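Local coordinates for hypothetical peroxiredoxin protein (Sinorhizobium meliloti, PDB 3UMA) that probably reduces hydrogen peroxide and organic hydroperoxides at the expense of glutathione, protecting the cell against oxidative stress, at residues 150-155 against 178-183. Sequence-based numbering, arbitrary orientation.
Sequences RYSMLV and AAMLEL
The hydroxyl of Ser152 meets the end of Met180, a selenomethionine in this crystal, with OG 3.3 Å from the CE methyl; this is a close van der Waals approach rather than a hydrogen bond. It joins strand 147-156 to helix 177-183 in the β-β-α half of the thioredoxin fold of this Prx5-type peroxiredoxin: strand 147-156 pairs antiparallel with 58-64 on one side and with hairpin partner 159-165 on the other, and the chain then leads into the helix packed over the sheet. The segment axes come within 9.8 Å and run in nearly the same direction, 25° apart.

Met180 bridges most of this gap. CG stands anti to the backbone N (chi1 -180°), and bends at chi2 and chi3 fold the chain so that its methyl is delivered onto the strand backbone. There Met180 CE lies 3.8 Å from Met153 C and 4.0 Å from Leu154 N, between Ser152 and Leu154, whose CB atoms face the helix. The side chain of Met153 leaves from the other face of the sheet, where it touches Leu61. Around the contact, Tyr80 of helix 70-82 and Asn164 also touch Ser152, while Leu183, one turn beyond Met180, packs on Asn164. Arg150, at the start of the segment, touches the predicted peroxidatic Cys72, but the Met180 contact itself is buried van der Waals packing away from that site. Met180 SE rests 4.3 Å from Leu154 CB, whereas Ser152 OG lies roughly in line beyond the SE-CE bond, at an SE-CE-OG angle near 148°.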
loop_
_atom_site.group_PDB
_atom_site.type_symbol
_atom_site.label_atom_id
_atom_site.label_comp_id
_atom_site.label_asym_id
_atom_site.label_seq_id
_atom_site.Cartn_x
_atom_site.Cartn_y
_atom_site.Cartn_z
ATOM N N ARG A 150 -4.308 -4.682 6.246
ATOM C CA ARG A 150 -4.120 -3.226 6.199
ATOM C C ARG A 150 -2.854 -2.836 6.992
ATOM O O ARG A 150 -2.675 -3.256 8.133
ATOM C CB ARG A 150 -5.357 -2.491 6.719
ATOM C CG ARG A 150 -5.296 -0.968 6.579
ATOM C CD ARG A 150 -6.601 -0.246 7.039
ATOM N NE ARG A 150 -7.811 -0.983 6.665
ATOM C CZ ARG A 150 -8.367 -1.001 5.453
ATOM N NH1 ARG A 150 -7.857 -0.325 4.429
ATOM N NH2 ARG A 150 -9.435 -1.746 5.251
ATOM N N TYR A 151 -1.974 -2.051 6.374
ATOM C CA TYR A 151 -0.753 -1.580 7.033
ATOM C C TYR A 151 -0.287 -0.306 6.352
ATOM O O TYR A 151 -0.751 0.024 5.254
ATOM C CB TYR A 151 0.376 -2.651 7.073
ATOM C CG TYR A 151 0.928 -3.073 5.708
ATOM C CD1 TYR A 151 1.766 -2.221 4.964
ATOM C CD2 TYR A 151 0.603 -4.322 5.158
ATOM C CE1 TYR A 151 2.272 -2.594 3.712
ATOM C CE2 TYR A 151 1.109 -4.716 3.903
ATOM C CZ TYR A 151 1.948 -3.845 3.188
ATOM O OH TYR A 151 2.428 -4.208 1.938
ATOM N N SER A 152 0.594 0.427 7.023
ATOM C CA SER A 152 1.346 1.487 6.370
ATOM C C SER A 152 2.803 1.327 6.798
ATOM O O SER A 152 3.103 0.749 7.852
ATOM C CB SER A 152 0.832 2.881 6.742
ATOM O OG SER A 152 1.164 3.146 8.087
HETATM N N MSE A 153 3.713 1.805 5.969
HETATM C CA MSE A 153 5.111 1.723 6.332
HETATM C C MSE A 153 5.857 2.894 5.739
HETATM O O MSE A 153 5.484 3.402 4.688
HETATM C CB MSE A 153 5.740 0.375 5.935
HETATM C CG MSE A 153 5.582 0.006 4.489
HETATM SE SE MSE A 153 6.562 -1.622 4.019
HETATM C CE MSE A 153 5.584 -3.042 4.926
ATOM N N LEU A 154 6.866 3.359 6.466
ATOM C CA LEU A 154 7.834 4.316 5.928
ATOM C C LEU A 154 9.072 3.536 5.485
ATOM O O LEU A 154 9.659 2.770 6.257
ATOM C CB LEU A 154 8.183 5.395 6.966
ATOM C CG LEU A 154 9.209 6.477 6.582
ATOM C CD1 LEU A 154 8.726 7.289 5.384
ATOM C CD2 LEU A 154 9.491 7.388 7.785
ATOM N N VAL A 155 9.433 3.711 4.218
ATOM C CA VAL A 155 10.503 2.930 3.612
ATOM C C VAL A 155 11.621 3.880 3.137
ATOM O O VAL A 155 11.367 4.821 2.386
ATOM C CB VAL A 155 9.966 2.067 2.438
ATOM C CG1 VAL A 155 11.040 1.110 1.928
ATOM C CG2 VAL A 155 8.717 1.247 2.881
ATOM N N ALA A 178 -3.101 10.372 8.975
ATOM C CA ALA A 178 -2.900 11.248 10.123
ATOM C C ALA A 178 -1.818 10.697 11.041
ATOM O O ALA A 178 -0.898 11.421 11.410
ATOM C CB ALA A 178 -4.217 11.479 10.859
ATOM N N ALA A 179 -1.884 9.406 11.358
ATOM C CA ALA A 179 -0.826 8.758 12.150
ATOM C C ALA A 179 0.560 8.771 11.474
ATOM O O ALA A 179 1.594 8.960 12.141
ATOM C CB ALA A 179 -1.222 7.327 12.535
HETATM N N MSE A 180 0.586 8.580 10.159
HETATM C CA MSE A 180 1.854 8.642 9.424
HETATM C C MSE A 180 2.502 10.028 9.565
HETATM O O MSE A 180 3.692 10.120 9.881
HETATM C CB MSE A 180 1.663 8.271 7.942
HETATM C CG MSE A 180 2.955 8.303 7.110
HETATM SE SE MSE A 180 4.347 7.143 7.838
HETATM C CE MSE A 180 3.567 5.372 7.478
ATOM N N LEU A 181 1.726 11.087 9.328
ATOM C CA LEU A 181 2.215 12.467 9.494
ATOM C C LEU A 181 2.899 12.722 10.839
ATOM O O LEU A 181 3.895 13.436 10.898
ATOM C CB LEU A 181 1.095 13.493 9.315
ATOM C CG LEU A 181 0.854 14.091 7.936
ATOM C CD1 LEU A 181 -0.473 14.858 7.955
ATOM C CD2 LEU A 181 2.007 15.005 7.495
ATOM N N GLU A 182 2.358 12.135 11.904
ATOM C CA GLU A 182 2.967 12.208 13.235
ATOM C C GLU A 182 4.320 11.512 13.325
ATOM O O GLU A 182 5.128 11.836 14.203
ATOM C CB GLU A 182 2.028 11.634 14.297
ATOM C CG GLU A 182 0.890 12.568 14.694
ATOM C CD GLU A 182 0.095 12.058 15.895
ATOM O OE1 GLU A 182 0.394 10.947 16.405
ATOM O OE2 GLU A 182 -0.836 12.775 16.332
ATOM N N LEU A 183 4.570 10.557 12.432
ATOM C CA LEU A 183 5.817 9.795 12.458
ATOM C C LEU A 183 6.923 10.484 11.697
ATOM O O LEU A 183 8.096 10.206 11.930
ATOM C CB LEU A 183 5.619 8.393 11.880
ATOM C CG LEU A 183 4.812 7.425 12.729
ATOM C CD1 LEU A 183 4.505 6.165 11.932
ATOM C CD2 LEU A 183 5.569 7.107 14.022
#